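Local coordinates for protein minor fimbrium tip subunit Mfa3 (Porphyromonas gingivalis ATCC 33277, PDB 5NF4) that serves as a tip subunit of the minor fimbriae, filamentous pili that mediate biofilm formation and adhesion to host cells and other oral bacteria, at residues P120-Q123 with T124-S128; M135-F138 with M139-F142; R143-D146 with P147-H151; R241-A245 with T246-L250. All blocks are in the same frame, centred on the assembly; numbering follows the deposited sequence.

Contact 1: residues P120-Q123 with T124-S128; sequences PNMQ and TAMAS
The first turn of the short helix 122-126 is closed when A125 N donates to N121 O at 3.2 Å, with the N-H lying in the carbonyl plane and an N-H...O angle of 156°. One residue further on, M126 N bonds M122 O at 3.0 Å. That bond is more bent, at 135°, and the same N-H also makes a weak bond to Q123 O. Beyond it, A127 N bonds T124 O and S128 N bonds A125 O, each three residues back.

N121 occupies the N-cap position, yet its side chain makes no capping bond. Instead OD1 receives a hydrogen bond from a water at 2.8 Å, and that water also pairs with T124 OG1 at an unusually short 2.5 Å. T124 can share it because chi1 of -64° swings OG1 back beside its own backbone N, toward the start of the helix.

The buried side of the helix belongs to the methionines. M122 bends at chi2, which sends SD past A125 CB at 4.1 Å and brings CE against M126 CG, also at 4.1 Å. The two side chains cross at about a right angle, and both pack on A73 and L75 of strand 71-78, which sets this turn of helix against that strand and its neighbour 84-91. There M126 and Q123 touch F89, while F138 of helix 132-140 packs on M122 and A125. M126 CG itself sits 3.3 Å from M122 O, just beside the backbone bond.

Contact 2: residues M135-F138 with M139-F142; sequences MNHF and MQVF. With FMT (formic acid), chain C.
H137 and Q140 meet at the outer side of helix 132-140 with the imidazole and amide planes nearly perpendicular, 85° apart, and a formic acid, probably from the crystallisation liquor, settles against both. H137 ND1 donates to O2 of the formic acid at 3.0 Å, almost straight and at the ring edge. The Q140 side chain runs extended beyond CG and passes over the backbone carbonyl of N136, with CD 3.1 Å from N136 O. Its NE2 then turns toward a water that donates to N136 OD1, though the water's bond to NE2 is weak.

On the buried side M135 and M139 cross obliquely, M135 CE lying 3.5 Å from M139 SD. Both pack on F114 of strand 109-117, and M139 N donates to M135 O at 2.9 Å, a regular helical bond. Helical pairing loosens at Q140 N, which divides itself weakly between N136 O and H137 O. V141 N then bonds F138 O at 3.3 Å from well above the carbonyl plane.

Q140 OE1 stands only 2.7 Å from O2 of the bound molecule. Two oxygens that close are consistent with a protonated acid that probably donates to the amide oxygen, while O2 also takes the H137 N-H.

Contact 3: residues R143-D146 with P147-H151; sequences RDLD and PIHYH
A chi1 of -169° sets L145 CG anti to the backbone N, and the bend at chi2, 74°, then turns CD2 squarely over one face of the Y150 ring. It is a CH-pi contact, 3.6 Å from CD2 to the ring centroid and only 8° off the ring normal. After strand 143-144 and the two loop residues L145 and D146, residues 147-150 form a 3-10 turn headed by an Asx turn at D146. In it D146 OD1 accepts from I148 N at 3.1 Å, while the backbone O of D146 takes H149 N at 2.8 Å. One aspartate therefore grips two successive amides through side chain and main chain. I148 CG2, set between its own backbone N and carbonyl carbon, presses to 3.3 Å from the same OD1.

H149 lies across L145 at about a right angle, L145 CG meeting H149 CB at 3.8 Å, and the H149 ring, through ND1, comes near D146 CB. The far ends of D146 and H149 are both tied to N157: D146 OD2 bonds N157 ND2 and H149 NE2 bonds N157 O, so that residue fixes the carboxylate and the imidazole together. Y150 is likewise held from beyond the turn, its ring stacked with Y235 and its hydroxyl bonded to N219 O.

Two waters stitch the rest. One takes a hydrogen bond from D146 N and pairs with H149 ND1, each at 2.8 Å. The other donates both to L145 O and, at 3.2 Å, to Y150 OH.

Contact 4: residues R241-A245 with T246-L250; sequences RRVGA and TNQWL
R242 lies along the W249 indole on one face of the beta hairpin formed by strands 238-242 and 248-254, whose tip is a type II' turn from V243 to T246. R242 CB starts over the five-membered ring of W249 in a CH-pi contact, 3.8 Å from CB to the centroid and 26° off the ring normal. CG follows near the rim of the same face, and CD comes within 3.7 Å of W249 CZ2. This straight run depends on chi1 of -173° and an extended chain out to NE. There NE donates to T246 O at 2.8 Å, nearly in the guanidinium plane. CZ rests 3.5 Å from W249 CH2, which lies over the centre of the guanidinium, although the two planes are tilted 39° from each other. At the tip NH2 makes weak bonds to T246 O and N247 OD1, while NH1 lies by W249 CZ2.

The backbones pair in antiparallel register. R241 and L250 exchange two hydrogen bonds, R242 faces W249 as a non-hydrogen-bonded pair, and V243 N donates to Q248 O. W249 also packs on I203 of strand 180-205 and on L210 and I213 of strand 210-216. Across the sheet from the indole, V243 CG2 meets L250 CD1 at 3.7 Å, while Q248 sends NE2 to D200 OD1.

The turn itself is cinched at V243 O, which accepts from T246 N at 3.0 Å and, on a lone pair, from T246 OG1 at 2.7 Å. That same OG1 also receives a weak bond from Q248 N.

In the fold
All four contacts are local and in series, so none nests in or crosses another. After strand 109-117 comes contact 1 on helix 122-126, and contact 2 follows on helix 132-140; the helices touch where M122 SD meets F138 CZ at 3.5 Å. Contact 3 begins where contact 2 ends, and R143 NH2 reaches back to F138 O at 3.0 Å, tying strand 143-144 to the helix. Its 3-10 turn lies next to contact 4 in space, far on in the chain: I148 and H151 pack on R241, though the R241 side chain is poorly ordered. Contact 4 closes the hairpin of strands 238-242 and 248-254, its centre about 35 Å from that of contact 2, on the opposite side of the chain's centre.

Contact 1: residues P120-Q123 with T124-S128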
loop_
_atom_site.group_PDB
_atom_site.type_symbol
_atom_site.label_atom_id
_atom_site.label_comp_id
_atom_site.label_asym_id
_atom_site.label_seq_id
_atom_site.Cartn_x
_atom_site.Cartn_y
_atom_site.Cartn_z
ATOM N N PRO A 120 6.639 13.002 4.895
ATOM C CA PRO A 120 7.412 13.987 5.660
ATOM C C PRO A 120 7.603 15.315 4.935
ATOM O O PRO A 120 8.057 15.333 3.770
ATOM C CB PRO A 120 8.767 13.295 5.852
ATOM C CG PRO A 120 8.465 11.862 5.749
ATOM C CD PRO A 120 7.360 11.729 4.759
ATOM N N ASN A 121 7.282 16.391 5.652
ATOM C CA ASN A 121 7.373 17.765 5.156
ATOM C C ASN A 121 6.716 17.991 3.802
ATOM O O ASN A 121 7.176 18.788 3.000
ATOM C CB ASN A 121 8.833 18.194 5.112
ATOM C CG ASN A 121 9.347 18.573 6.474
ATOM O OD1 ASN A 121 8.727 19.354 7.161
ATOM N ND2 ASN A 121 10.459 17.985 6.894
ATOM N N MET A 122 5.596 17.311 3.583
ATOM C CA MET A 122 4.803 17.518 2.397
ATOM C C MET A 122 4.394 18.983 2.238
ATOM O O MET A 122 4.276 19.464 1.105
ATOM C CB MET A 122 3.564 16.618 2.425
ATOM C CG MET A 122 2.771 16.658 1.159
ATOM S SD MET A 122 3.687 16.055 -0.243
ATOM C CE MET A 122 2.856 16.947 -1.554
ATOM N N GLN A 123 4.202 19.702 3.344
ATOM C CA GLN A 123 3.745 21.084 3.223
ATOM C C GLN A 123 4.785 21.933 2.485
ATOM O O GLN A 123 4.450 22.743 1.614
ATOM C CB GLN A 123 3.441 21.703 4.596
ATOM C CG GLN A 123 2.680 22.999 4.467
ATOM C CD GLN A 123 2.211 23.553 5.786
ATOM O OE1 GLN A 123 2.744 23.239 6.845
ATOM N NE2 GLN A 123 1.220 24.412 5.721
ATOM N N THR A 124 6.048 21.738 2.839
ATOM C CA THR A 124 7.156 22.399 2.175
ATOM C C THR A 124 7.248 21.949 0.703
ATOM O O THR A 124 7.535 22.760 -0.177
ATOM C CB THR A 124 8.480 22.076 2.920
ATOM O OG1 THR A 124 8.419 22.627 4.245
ATOM C CG2 THR A 124 9.692 22.633 2.178
ATOM N N ALA A 125 7.011 20.662 0.464
ATOM C CA ALA A 125 7.072 20.082 -0.899
ATOM C C ALA A 125 6.069 20.749 -1.843
ATOM O O ALA A 125 6.297 20.830 -3.046
ATOM C CB ALA A 125 6.803 18.597 -0.867
ATOM N N MET A 126 4.930 21.172 -1.303
ATOM C CA MET A 126 3.889 21.727 -2.134
ATOM C C MET A 126 4.386 22.963 -2.887
ATOM O O MET A 126 3.943 23.237 -4.012
ATOM C CB MET A 126 2.658 22.072 -1.268
ATOM C CG MET A 126 1.932 20.847 -0.746
ATOM S SD MET A 126 0.735 21.244 0.566
ATOM C CE MET A 126 -0.531 21.883 -0.506
ATOM N N ALA A 127 5.300 23.711 -2.279
ATOM C CA ALA A 127 5.763 24.936 -2.916
ATOM C C ALA A 127 6.630 24.640 -4.146
ATOM O O ALA A 127 6.730 25.480 -5.049
ATOM C CB ALA A 127 6.526 25.812 -1.921
ATOM N N SER A 128 7.249 23.462 -4.204
ATOM C CA SER A 128 8.051 23.105 -5.367
ATOM C C SER A 128 7.260 22.328 -6.411
ATOM O O SER A 128 7.839 21.883 -7.401
ATOM C CB SER A 128 9.279 22.288 -4.926
ATOM O OG SER A 128 10.121 23.150 -4.161
HETATM O O HOH W 1 7.051 21.171 5.827
#

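Contact 2: residues M135-F138 with M139-F142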
loop_
_atom_site.group_PDB
_atom_site.type_symbol
_atom_site.label_atom_id
_atom_site.label_comp_id
_atom_site.label_asym_id
_atom_site.label_seq_id
_atom_site.Cartn_x
_atom_site.Cartn_y
_atom_site.Cartn_z
ATOM N N MET A 135 3.666 17.842 -10.425
ATOM C CA MET A 135 2.861 17.031 -9.526
ATOM C C MET A 135 2.971 15.550 -9.903
ATOM O O MET A 135 3.194 14.670 -9.044
ATOM C CB MET A 135 1.383 17.473 -9.563
ATOM C CG MET A 135 0.479 16.662 -8.609
ATOM S SD MET A 135 0.640 17.130 -6.916
ATOM C CE MET A 135 1.348 15.650 -6.193
ATOM N N ASN A 136 2.837 15.256 -11.188
ATOM C CA ASN A 136 3.019 13.884 -11.639
ATOM C C ASN A 136 4.445 13.345 -11.411
ATOM O O ASN A 136 4.597 12.188 -11.025
ATOM C CB ASN A 136 2.630 13.746 -13.087
ATOM C CG ASN A 136 1.103 13.696 -13.251
ATOM O OD1 ASN A 136 0.426 12.930 -12.563
ATOM N ND2 ASN A 136 0.567 14.528 -14.117
ATOM N N HIS A 137 5.465 14.168 -11.636
ATOM C CA HIS A 137 6.835 13.740 -11.309
ATOM C C HIS A 137 6.935 13.391 -9.831
ATOM O O HIS A 137 7.550 12.362 -9.467
ATOM C CB HIS A 137 7.864 14.827 -11.689
ATOM C CG HIS A 137 8.150 14.924 -13.166
ATOM N ND1 HIS A 137 8.397 13.829 -13.971
ATOM C CD2 HIS A 137 8.262 16.008 -13.972
ATOM C CE1 HIS A 137 8.625 14.239 -15.213
ATOM N NE2 HIS A 137 8.549 15.556 -15.240
ATOM N N PHE A 138 6.351 14.219 -8.966
ATOM C CA PHE A 138 6.403 13.993 -7.532
ATOM C C PHE A 138 5.729 12.673 -7.176
ATOM O O PHE A 138 6.264 11.885 -6.377
ATOM C CB PHE A 138 5.732 15.159 -6.777
ATOM C CG PHE A 138 5.828 15.070 -5.272
ATOM C CD1 PHE A 138 4.896 14.321 -4.542
ATOM C CD2 PHE A 138 6.863 15.699 -4.591
ATOM C CE1 PHE A 138 4.984 14.255 -3.147
ATOM C CE2 PHE A 138 6.975 15.614 -3.213
ATOM C CZ PHE A 138 6.045 14.893 -2.481
ATOM N N MET A 139 4.555 12.425 -7.751
ATOM C CA MET A 139 3.861 11.160 -7.500
ATOM C C MET A 139 4.667 9.912 -7.922
ATOM O O MET A 139 4.486 8.837 -7.355
ATOM C CB MET A 139 2.529 11.091 -8.221
ATOM C CG MET A 139 1.533 12.145 -7.790
ATOM S SD MET A 139 0.963 12.130 -6.065
ATOM C CE MET A 139 -0.225 10.820 -6.199
ATOM N N GLN A 140 5.529 10.065 -8.921
ATOM C CA GLN A 140 6.246 8.950 -9.531
ATOM C C GLN A 140 7.580 8.691 -8.847
ATOM O O GLN A 140 8.215 7.706 -9.146
ATOM C CB GLN A 140 6.451 9.234 -11.030
ATOM C CG GLN A 140 5.123 9.183 -11.811
ATOM C CD GLN A 140 5.138 9.966 -13.135
ATOM O OE1 GLN A 140 6.193 10.356 -13.632
ATOM N NE2 GLN A 140 3.947 10.211 -13.694
ATOM N N VAL A 141 7.998 9.559 -7.933
ATOM C CA VAL A 141 9.297 9.359 -7.253
ATOM C C VAL A 141 9.345 8.026 -6.507
ATOM O O VAL A 141 8.380 7.654 -5.834
ATOM C CB VAL A 141 9.581 10.535 -6.271
ATOM C CG1 VAL A 141 10.806 10.261 -5.360
ATOM C CG2 VAL A 141 9.814 11.829 -7.048
ATOM N N PHE A 142 10.476 7.318 -6.628
ATOM C CA PHE A 142 10.737 6.127 -5.805
ATOM C C PHE A 142 11.266 6.606 -4.450
ATOM O O PHE A 142 12.278 7.297 -4.359
ATOM C CB PHE A 142 11.701 5.186 -6.554
ATOM C CG PHE A 142 11.185 4.766 -7.882
ATOM C CD1 PHE A 142 10.022 4.008 -7.985
ATOM C CD2 PHE A 142 11.835 5.159 -9.036
ATOM C CE1 PHE A 142 9.516 3.638 -9.231
ATOM C CE2 PHE A 142 11.345 4.773 -10.276
ATOM C CZ PHE A 142 10.174 4.023 -10.368
HETATM C C FMT C . 9.304 9.831 -13.420
HETATM O O1 FMT C . 10.515 9.695 -13.538
HETATM O O2 FMT C . 8.814 10.949 -13.282
HETATM O O HOH W 2 1.217 10.567 -11.534
#

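Contact 3: residues R143-D146 with P147-H151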
loop_
_atom_site.group_PDB
_atom_site.type_symbol
_atom_site.label_atom_id
_atom_site.label_comp_id
_atom_site.label_asym_id
_atom_site.label_seq_id
_atom_site.Cartn_x
_atom_site.Cartn_y
_atom_site.Cartn_z
ATOM N N ARG A 143 10.544 6.276 -3.390
ATOM C CA ARG A 143 10.844 6.783 -2.047
ATOM C C ARG A 143 11.192 5.612 -1.141
ATOM O O ARG A 143 10.480 4.591 -1.129
ATOM C CB ARG A 143 9.634 7.554 -1.470
ATOM C CG ARG A 143 9.146 8.687 -2.416
ATOM C CD ARG A 143 7.923 9.458 -1.900
ATOM N NE ARG A 143 7.582 10.515 -2.880
ATOM C CZ ARG A 143 8.220 11.679 -2.987
ATOM N NH1 ARG A 143 9.175 12.032 -2.132
ATOM N NH2 ARG A 143 7.903 12.514 -3.958
ATOM N N ASP A 144 12.253 5.744 -0.357
ATOM C CA ASP A 144 12.640 4.608 0.458
ATOM C C ASP A 144 11.723 4.512 1.666
ATOM O O ASP A 144 11.563 5.502 2.382
ATOM C CB ASP A 144 14.109 4.735 0.884
ATOM C CG ASP A 144 14.430 6.036 1.593
ATOM O OD1 ASP A 144 14.156 7.141 1.059
ATOM O OD2 ASP A 144 14.976 5.929 2.732
ATOM N N LEU A 145 11.093 3.348 1.857
ATOM C CA LEU A 145 10.185 3.155 2.989
ATOM C C LEU A 145 10.920 3.320 4.298
ATOM O O LEU A 145 12.002 2.759 4.479
ATOM C CB LEU A 145 9.519 1.769 2.914
ATOM C CG LEU A 145 8.362 1.521 3.874
ATOM C CD1 LEU A 145 7.095 2.322 3.352
ATOM C CD2 LEU A 145 8.041 0.062 3.976
ATOM N N ASP A 146 10.360 4.104 5.197
ATOM C CA ASP A 146 10.875 4.162 6.577
ATOM C C ASP A 146 11.080 2.733 7.155
ATOM O O ASP A 146 10.179 1.901 7.095
ATOM C CB ASP A 146 9.896 4.982 7.433
ATOM C CG ASP A 146 10.456 5.350 8.811
ATOM O OD1 ASP A 146 11.040 4.479 9.492
ATOM O OD2 ASP A 146 10.272 6.516 9.249
ATOM N N PRO A 147 12.285 2.422 7.681
ATOM C CA PRO A 147 12.546 1.084 8.247
ATOM C C PRO A 147 11.455 0.552 9.210
ATOM O O PRO A 147 11.158 -0.658 9.232
ATOM C CB PRO A 147 13.864 1.281 9.001
ATOM C CG PRO A 147 14.564 2.360 8.207
ATOM C CD PRO A 147 13.448 3.320 7.821
ATOM N N ILE A 148 10.876 1.436 10.007
ATOM C CA ILE A 148 9.890 0.968 10.973
ATOM C C ILE A 148 8.604 0.479 10.258
ATOM O O ILE A 148 7.892 -0.378 10.793
ATOM C CB ILE A 148 9.572 2.061 12.018
ATOM C CG1 ILE A 148 8.869 1.440 13.232
ATOM C CG2 ILE A 148 8.701 3.152 11.482
ATOM C CD1 ILE A 148 9.692 0.393 13.977
ATOM N N HIS A 149 8.343 0.965 9.052
ATOM C CA HIS A 149 7.097 0.621 8.373
ATOM C C HIS A 149 7.048 -0.786 7.798
ATOM O O HIS A 149 5.975 -1.239 7.416
ATOM C CB HIS A 149 6.779 1.647 7.274
ATOM C CG HIS A 149 6.271 2.926 7.836
ATOM N ND1 HIS A 149 6.368 4.136 7.183
ATOM C CD2 HIS A 149 5.705 3.192 9.041
ATOM C CE1 HIS A 149 5.839 5.084 7.944
ATOM N NE2 HIS A 149 5.434 4.535 9.079
ATOM N N TYR A 150 8.168 -1.516 7.768
ATOM C CA TYR A 150 8.076 -2.934 7.445
ATOM C C TYR A 150 7.512 -3.728 8.636
ATOM O O TYR A 150 7.158 -4.922 8.518
ATOM C CB TYR A 150 9.460 -3.490 7.032
ATOM C CG TYR A 150 10.039 -2.903 5.765
ATOM C CD1 TYR A 150 9.763 -3.451 4.521
ATOM C CD2 TYR A 150 10.894 -1.806 5.806
ATOM C CE1 TYR A 150 10.294 -2.889 3.367
ATOM C CE2 TYR A 150 11.426 -1.260 4.651
ATOM C CZ TYR A 150 11.129 -1.818 3.439
ATOM O OH TYR A 150 11.655 -1.258 2.304
ATOM N N HIS A 151 7.485 -3.093 9.809
ATOM C CA HIS A 151 6.991 -3.714 11.010
ATOM C C HIS A 151 5.645 -3.194 11.475
ATOM O O HIS A 151 4.796 -3.960 11.910
ATOM C CB HIS A 151 7.972 -3.512 12.164
ATOM C CG HIS A 151 9.316 -4.117 11.935
ATOM N ND1 HIS A 151 9.544 -5.474 12.021
ATOM C CD2 HIS A 151 10.508 -3.551 11.634
ATOM C CE1 HIS A 151 10.823 -5.715 11.788
ATOM N NE2 HIS A 151 11.425 -4.569 11.540
HETATM O O HOH W 3 13.559 1.252 2.694
HETATM O O HOH W 4 7.765 5.185 4.932
#

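Contact 4: residues R241-A245 with T246-L250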
loop_
_atom_site.group_PDB
_atom_site.type_symbol
_atom_site.label_atom_id
_atom_site.label_comp_id
_atom_site.label_asym_id
_atom_site.label_seq_id
_atom_site.Cartn_x
_atom_site.Cartn_y
_atom_site.Cartn_z
ATOM N N ARG A 241 6.564 -9.319 13.256
ATOM C CA ARG A 241 6.274 -8.997 14.636
ATOM C C ARG A 241 5.048 -9.752 15.104
ATOM O O ARG A 241 3.987 -9.713 14.474
ATOM C CB ARG A 241 6.091 -7.486 14.807
ATOM C CG ARG A 241 7.416 -6.733 14.728
ATOM C CD ARG A 241 7.317 -5.327 15.291
ATOM N NE ARG A 241 8.571 -4.588 15.140
ATOM C CZ ARG A 241 8.727 -3.297 15.425
ATOM N NH1 ARG A 241 7.708 -2.582 15.889
ATOM N NH2 ARG A 241 9.907 -2.714 15.246
ATOM N N ARG A 242 5.220 -10.445 16.211
ATOM C CA ARG A 242 4.144 -11.192 16.821
ATOM C C ARG A 242 3.161 -10.239 17.457
ATOM O O ARG A 242 3.550 -9.343 18.191
ATOM C CB ARG A 242 4.680 -12.155 17.861
ATOM C CG ARG A 242 3.637 -13.096 18.443
ATOM C CD ARG A 242 4.209 -13.987 19.546
ATOM N NE ARG A 242 3.338 -15.137 19.729
ATOM C CZ ARG A 242 3.742 -16.353 20.062
ATOM N NH1 ARG A 242 5.029 -16.606 20.310
ATOM N NH2 ARG A 242 2.839 -17.318 20.154
ATOM N N VAL A 243 1.885 -10.430 17.159
ATOM C CA VAL A 243 0.831 -9.671 17.815
ATOM C C VAL A 243 0.644 -10.222 19.220
ATOM O O VAL A 243 -0.050 -11.225 19.436
ATOM C CB VAL A 243 -0.476 -9.721 16.998
ATOM C CG1 VAL A 243 -1.607 -9.014 17.748
ATOM C CG2 VAL A 243 -0.239 -9.102 15.627
ATOM N N GLY A 244 1.314 -9.569 20.169
ATOM C CA GLY A 244 1.236 -9.936 21.572
ATOM C C GLY A 244 1.630 -11.379 21.813
ATOM O O GLY A 244 2.720 -11.806 21.436
ATOM N N ALA A 245 0.718 -12.129 22.431
ATOM C CA ALA A 245 0.922 -13.546 22.703
ATOM C C ALA A 245 0.004 -14.416 21.829
ATOM O O ALA A 245 -0.186 -15.590 22.105
ATOM C CB ALA A 245 0.687 -13.832 24.168
ATOM N N THR A 246 -0.545 -13.848 20.760
ATOM C CA THR A 246 -1.409 -14.616 19.867
ATOM C C THR A 246 -0.538 -15.386 18.888
ATOM O O THR A 246 0.685 -15.315 18.967
ATOM C CB THR A 246 -2.389 -13.709 19.092
ATOM O OG1 THR A 246 -1.671 -12.959 18.118
ATOM C CG2 THR A 246 -3.118 -12.757 20.054
ATOM N N ASN A 247 -1.165 -16.100 17.955
ATOM C CA ASN A 247 -0.422 -16.876 16.957
ATOM C C ASN A 247 -0.435 -16.193 15.600
ATOM O O ASN A 247 -0.319 -16.830 14.538
ATOM C CB ASN A 247 -0.998 -18.291 16.883
ATOM C CG ASN A 247 -0.780 -19.055 18.161
ATOM O OD1 ASN A 247 0.156 -18.761 18.902
ATOM N ND2 ASN A 247 -1.647 -20.034 18.446
ATOM N N GLN A 248 -0.537 -14.867 15.662
ATOM C CA GLN A 248 -0.518 -14.021 14.497
ATOM C C GLN A 248 0.770 -13.188 14.430
ATOM O O GLN A 248 1.138 -12.546 15.408
ATOM C CB GLN A 248 -1.728 -13.094 14.502
ATOM C CG GLN A 248 -1.725 -12.101 13.335
ATOM C CD GLN A 248 -2.887 -11.118 13.423
ATOM O OE1 GLN A 248 -3.242 -10.644 14.510
ATOM N NE2 GLN A 248 -3.492 -10.826 12.289
ATOM N N TRP A 249 1.427 -13.233 13.269
ATOM C CA TRP A 249 2.603 -12.405 12.950
ATOM C C TRP A 249 2.325 -11.433 11.798
ATOM O O TRP A 249 1.739 -11.804 10.775
ATOM C CB TRP A 249 3.809 -13.290 12.581
ATOM C CG TRP A 249 4.561 -13.837 13.797
ATOM C CD1 TRP A 249 5.743 -13.356 14.311
ATOM C CD2 TRP A 249 4.186 -14.944 14.636
ATOM N NE1 TRP A 249 6.119 -14.088 15.410
ATOM C CE2 TRP A 249 5.182 -15.067 15.639
ATOM C CE3 TRP A 249 3.107 -15.836 14.645
ATOM C CZ2 TRP A 249 5.142 -16.051 16.617
ATOM C CZ3 TRP A 249 3.057 -16.812 15.636
ATOM C CH2 TRP A 249 4.071 -16.911 16.612
ATOM N N LEU A 250 2.806 -10.199 11.923
ATOM C CA LEU A 250 2.527 -9.180 10.901
ATOM C C LEU A 250 3.778 -8.526 10.360
ATOM O O LEU A 250 4.763 -8.345 11.083
ATOM C CB LEU A 250 1.622 -8.071 11.465
ATOM C CG LEU A 250 0.223 -8.453 11.923
ATOM C CD1 LEU A 250 -0.457 -7.202 12.496
ATOM C CD2 LEU A 250 -0.603 -9.050 10.773
#